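Local coordinates for protein ectonucleoside triphosphate diphosphohydrolase 4 (Homo sapiens, PDB 6WG5) that belongs to the GDA1/CD39 nucleoside phosphatase family, within the actin-like ATPase clan, and is built on mixed beta sheets flanked by helices, at residues I232-P237 with V369-I374; Q363-G368 with R455-P460. All blocks are in the same frame, centred on the assembly; numbering follows the deposited sequence.

Of the paired segments, the first along the chain is 232-237, on strand 229-235. The chain runs on through strands and helices to the loop after helix 345-352. There residues 363-368 and 369-374 follow each other directly. Contact 1 closes the long loop from the strand to 369-374. Contact 2 starts inside that loop, at 363-368, and closes at 455-460, which takes in the C-terminal end of helix 436-456 and the turn after it. The two loops therefore cross. The 363-374 stretch thus lies against a sheet strand on one hand and a helix end on the other. Gln371 N and Gln363 O, 2.8 Å apart in a probable hydrogen bond, join the contacts within it.

Contact 1. Residues I232-P237 with V369-I374; sequences IAYEVP and VYQPPI
Tyr234, on strand 229-235 of a mixed beta sheet, meets the non-regular segment 369-374 in a fold of the actin-like ATPase clan. The segment packs against the strand through side chains and one polar bond, and adds no strand to the sheet. Tyr234 does most of the work. Its OH donates a hydrogen bond to the backbone O of Pro372, 2.9 Å away. The C=O...donor angle is 133° and the donor is tilted 19° from the carbonyl plane. The CB of Tyr234 points toward 369-374, and chi1 of 54° puts CG between the backbone N and the carbonyl carbon, the crowded position.

Ile374 approaches one face of this ring. Its CD1 sits 4.1 Å from the ring centroid in a CH-pi contact, displaced toward the rim on the hydroxyl side. Its CG1 is 3.6 Å from Tyr234 CE1. The two side chains cross at about a right angle. Gln371 comes to the ring edge instead, with CG close to the ring plane near the OH. Its amide plane is turned almost perpendicular to the ring. The amide NE2 is hydrogen-bonded to the backbone O of Phe457 rather than to the tyrosine. The Pro372 ring has CD near the tyrosine hydroxyl, while Pro372 CB lies 3.9 Å from Val236 CG2, just past the end of the strand.

The neighbours close the arrangement. Strand 229-235 runs antiparallel between strands 270-279 and 221-225. The Tyr274 ring of strand 270-279 meets the Tyr234 ring, touches Pro372, and hydrogen-bonds through its OH to Tyr370 O. The Tyr370 side chain packs on helix 245-254.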
# COMPACT_ATOMS: atom_id res chain seq x y z
N ILE A 232 -6.61 1.06 2.94
CA ILE A 232 -7.42 1.57 1.84
C ILE A 232 -7.06 3.03 1.62
O ILE A 232 -6.94 3.80 2.58
CB ILE A 232 -8.93 1.41 2.12
CG1 ILE A 232 -9.75 1.98 0.97
CG2 ILE A 232 -9.30 2.10 3.43
CD1 ILE A 232 -11.24 1.66 1.05
N ALA A 233 -6.89 3.41 0.35
CA ALA A 233 -6.58 4.79 0.01
C ALA A 233 -7.24 5.14 -1.32
O ALA A 233 -7.13 4.38 -2.28
CB ALA A 233 -5.07 5.02 -0.07
N TYR A 234 -7.91 6.29 -1.37
CA TYR A 234 -8.52 6.74 -2.61
C TYR A 234 -8.75 8.24 -2.56
O TYR A 234 -8.73 8.86 -1.49
CB TYR A 234 -9.84 6.00 -2.88
CG TYR A 234 -10.83 6.06 -1.75
CD1 TYR A 234 -11.81 7.05 -1.71
CD2 TYR A 234 -10.80 5.13 -0.73
CE1 TYR A 234 -12.72 7.10 -0.67
CE2 TYR A 234 -11.72 5.17 0.31
CZ TYR A 234 -12.67 6.16 0.33
OH TYR A 234 -13.58 6.19 1.36
N GLU A 235 -8.98 8.81 -3.74
CA GLU A 235 -9.23 10.24 -3.86
C GLU A 235 -10.69 10.54 -3.55
O GLU A 235 -11.59 9.77 -3.90
CB GLU A 235 -8.89 10.72 -5.27
CG GLU A 235 -9.18 12.20 -5.51
CD GLU A 235 -8.96 12.62 -6.95
OE1 GLU A 235 -8.53 11.77 -7.76
OE2 GLU A 235 -9.23 13.80 -7.27
N VAL A 236 -10.91 11.67 -2.89
CA VAL A 236 -12.26 12.16 -2.61
C VAL A 236 -12.49 13.39 -3.48
O VAL A 236 -12.17 14.51 -3.07
CB VAL A 236 -12.43 12.49 -1.12
CG1 VAL A 236 -13.86 12.90 -0.82
CG2 VAL A 236 -12.02 11.29 -0.27
N PRO A 237 -13.04 13.23 -4.69
CA PRO A 237 -13.09 14.38 -5.61
C PRO A 237 -14.09 15.44 -5.20
O PRO A 237 -13.79 16.64 -5.32
CB PRO A 237 -13.48 13.74 -6.96
CG PRO A 237 -13.40 12.25 -6.75
CD PRO A 237 -13.61 12.02 -5.30
N VAL A 369 -14.65 3.32 11.99
CA VAL A 369 -13.83 4.41 11.46
C VAL A 369 -14.59 5.09 10.33
O VAL A 369 -15.26 4.43 9.53
CB VAL A 369 -12.46 3.89 10.98
CG1 VAL A 369 -11.68 4.99 10.28
CG2 VAL A 369 -11.67 3.34 12.16
N TYR A 370 -14.48 6.41 10.26
CA TYR A 370 -15.17 7.17 9.24
C TYR A 370 -14.61 6.86 7.86
O TYR A 370 -13.41 6.66 7.69
CB TYR A 370 -15.06 8.67 9.52
CG TYR A 370 -15.45 9.53 8.34
CD1 TYR A 370 -16.79 9.75 8.02
CD2 TYR A 370 -14.48 10.12 7.53
CE1 TYR A 370 -17.15 10.53 6.94
CE2 TYR A 370 -14.83 10.90 6.45
CZ TYR A 370 -16.16 11.10 6.16
OH TYR A 370 -16.52 11.88 5.08
N GLN A 371 -15.50 6.82 6.87
CA GLN A 371 -15.12 6.59 5.48
C GLN A 371 -15.86 7.57 4.58
O GLN A 371 -17.10 7.58 4.58
CB GLN A 371 -15.43 5.15 5.07
CG GLN A 371 -15.07 4.82 3.63
CD GLN A 371 -15.33 3.37 3.27
OE1 GLN A 371 -14.74 2.46 3.85
NE2 GLN A 371 -16.23 3.15 2.32
N PRO A 372 -15.16 8.39 3.80
CA PRO A 372 -15.87 9.30 2.90
C PRO A 372 -16.62 8.53 1.85
O PRO A 372 -16.22 7.42 1.45
CB PRO A 372 -14.74 10.14 2.29
CG PRO A 372 -13.54 9.91 3.13
CD PRO A 372 -13.70 8.55 3.70
N PRO A 373 -17.73 9.08 1.35
CA PRO A 373 -18.50 8.35 0.33
C PRO A 373 -17.67 8.11 -0.92
O PRO A 373 -16.87 8.95 -1.33
CB PRO A 373 -19.68 9.29 0.05
CG PRO A 373 -19.18 10.64 0.42
CD PRO A 373 -18.26 10.43 1.58
N ILE A 374 -17.85 6.93 -1.51
CA ILE A 374 -17.18 6.56 -2.75
C ILE A 374 -18.19 6.66 -3.89
O ILE A 374 -19.30 6.12 -3.79
CB ILE A 374 -16.59 5.14 -2.66
CG1 ILE A 374 -15.51 5.08 -1.57
CG2 ILE A 374 -16.00 4.72 -4.01
CD1 ILE A 374 -15.03 3.67 -1.27

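Contact 2. Residues Q363-G368 with R455-P460; sequences QTSLNG and RGFSFP. With NAG (2-acetamido-2-deoxy-beta-D-glucopyranose), chain B.
Lys358 NZ is gripped by two backbone oxygens, Ser365 O and Arg455 O, one from each segment of this contact, and so joins the loop 363-368 to the end of helix 436-456 by hydrogen bonds. No hydrogen bond runs directly between the two segments. The chains come nearest at Ser365 and Gly456, whose CA atoms are 5.1 Å apart.

The direct contact is mainly apolar. Leu366 splits its two methyls between two partners. Leu366 CD2 rests on the backbone of Gly456, 3.6 Å from Gly456 CA, where the residue has no side chain to intervene. Leu366 CD1 reaches the far end of the Phe457 ring, 4.2 Å from Phe457 CZ. The Leu366 and Phe457 side chains cross obliquely. Ser365 meets the same ring nearer its base, with CB 3.8 Å from Phe457 CD1. Ser365 OG lies 4.1 Å from Phe457 CE1. Serine and leucine thus line successive parts of one ring.

Beyond the helix, Ser458 has a positive phi (72°), and the chain turns away from the helical path. On the loop side, Asn367 lies beside the glycan attached to the protein; its ND2 is 3.4 Å from NAG O7.

Phe457 packs on Thr230 and Ile232 of strand 229-235, and both it and Leu366 touch Val452 of helix 436-456. Phe278 of strand 270-279 packs against both Ser365 and Leu366, so the contact bridges the helix end and the sheet.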
# COMPACT_ATOMS: atom_id res chain seq x y z
N GLN A 363 -21.68 6.26 7.56
CA GLN A 363 -20.41 6.66 6.94
C GLN A 363 -19.21 6.06 7.67
O GLN A 363 -18.16 6.70 7.79
CB GLN A 363 -20.29 8.19 6.87
CG GLN A 363 -21.28 8.85 5.93
CD GLN A 363 -21.33 10.36 6.10
OE1 GLN A 363 -20.49 11.09 5.56
NE2 GLN A 363 -22.32 10.84 6.85
N THR A 364 -19.36 4.83 8.17
CA THR A 364 -18.27 4.13 8.83
C THR A 364 -18.12 2.74 8.24
O THR A 364 -19.09 2.12 7.80
CB THR A 364 -18.51 4.02 10.35
OG1 THR A 364 -19.77 3.41 10.60
CG2 THR A 364 -18.47 5.40 10.99
N SER A 365 -16.88 2.25 8.25
CA SER A 365 -16.55 0.95 7.68
C SER A 365 -16.12 -0.02 8.78
O SER A 365 -16.95 -0.48 9.57
CB SER A 365 -15.45 1.09 6.63
OG SER A 365 -14.32 1.78 7.16
N LEU A 366 -14.83 -0.33 8.86
CA LEU A 366 -14.34 -1.24 9.88
C LEU A 366 -14.06 -0.49 11.17
O LEU A 366 -13.63 0.66 11.15
CB LEU A 366 -13.06 -1.94 9.41
CG LEU A 366 -13.09 -2.69 8.08
CD1 LEU A 366 -11.73 -3.29 7.80
CD2 LEU A 366 -14.16 -3.77 8.11
N ASN A 367 -14.31 -1.15 12.29
CA ASN A 367 -13.94 -0.63 13.60
C ASN A 367 -14.57 0.73 13.88
O ASN A 367 -14.05 1.50 14.70
CB ASN A 367 -12.41 -0.54 13.72
CG ASN A 367 -11.90 -0.98 15.07
OD1 ASN A 367 -12.60 -1.64 15.84
ND2 ASN A 367 -10.65 -0.63 15.37
N GLY A 368 -15.68 1.04 13.22
CA GLY A 368 -16.34 2.32 13.43
C GLY A 368 -15.57 3.52 12.91
O GLY A 368 -15.83 4.64 13.36
N ARG A 455 -18.97 -5.46 2.65
CA ARG A 455 -19.74 -4.98 3.79
C ARG A 455 -18.87 -4.19 4.76
O ARG A 455 -19.37 -3.33 5.49
CB ARG A 455 -20.42 -6.15 4.51
CG ARG A 455 -21.82 -6.42 3.99
CD ARG A 455 -22.65 -7.28 4.92
NE ARG A 455 -22.25 -8.68 4.89
CZ ARG A 455 -23.02 -9.69 5.31
NH1 ARG A 455 -24.24 -9.45 5.78
NH2 ARG A 455 -22.58 -10.94 5.24
N GLY A 456 -17.57 -4.46 4.77
CA GLY A 456 -16.66 -3.62 5.51
C GLY A 456 -16.59 -2.24 4.88
O GLY A 456 -16.89 -1.23 5.53
N PHE A 457 -16.21 -2.19 3.60
CA PHE A 457 -16.10 -0.95 2.86
C PHE A 457 -17.33 -0.65 2.01
O PHE A 457 -17.40 0.43 1.41
CB PHE A 457 -14.85 -0.98 1.96
CG PHE A 457 -13.56 -1.10 2.72
CD1 PHE A 457 -13.30 -0.29 3.81
CD2 PHE A 457 -12.60 -2.03 2.35
CE1 PHE A 457 -12.11 -0.39 4.51
CE2 PHE A 457 -11.41 -2.15 3.05
CZ PHE A 457 -11.17 -1.33 4.13
N SER A 458 -18.28 -1.59 1.93
CA SER A 458 -19.58 -1.36 1.31
C SER A 458 -19.51 -1.23 -0.21
O SER A 458 -20.29 -0.49 -0.81
CB SER A 458 -20.26 -0.12 1.91
OG SER A 458 -20.46 -0.26 3.30
N PHE A 459 -18.59 -1.95 -0.84
CA PHE A 459 -18.57 -1.98 -2.30
C PHE A 459 -19.75 -2.79 -2.82
O PHE A 459 -20.04 -3.87 -2.29
CB PHE A 459 -17.26 -2.58 -2.81
CG PHE A 459 -16.10 -1.62 -2.83
CD1 PHE A 459 -15.75 -0.96 -4.00
CD2 PHE A 459 -15.37 -1.37 -1.68
CE1 PHE A 459 -14.69 -0.07 -4.02
CE2 PHE A 459 -14.31 -0.48 -1.70
CZ PHE A 459 -13.97 0.17 -2.87
N PRO A 460 -20.46 -2.30 -3.84
CA PRO A 460 -21.60 -3.07 -4.36
C PRO A 460 -21.17 -4.45 -4.81
O PRO A 460 -20.05 -4.66 -5.30
CB PRO A 460 -22.09 -2.22 -5.54
CG PRO A 460 -21.58 -0.85 -5.28
CD PRO A 460 -20.28 -1.03 -4.55
C1 NAG B . -12.80 -5.18 17.91
C2 NAG B . -11.34 -4.88 18.29
C3 NAG B . -11.03 -5.44 19.68
C4 NAG B . -12.07 -5.01 20.71
C5 NAG B . -13.47 -5.33 20.20
C6 NAG B . -14.57 -4.82 21.10
C7 NAG B . -9.55 -4.70 16.62
C8 NAG B . -8.67 -5.46 15.67
N2 NAG B . -10.43 -5.44 17.31
O3 NAG B . -9.74 -4.98 20.09
O4 NAG B . -11.87 -5.73 21.92
O5 NAG B . -13.66 -4.71 18.92
O6 NAG B . -15.83 -4.85 20.44
O7 NAG B . -9.47 -3.49 16.75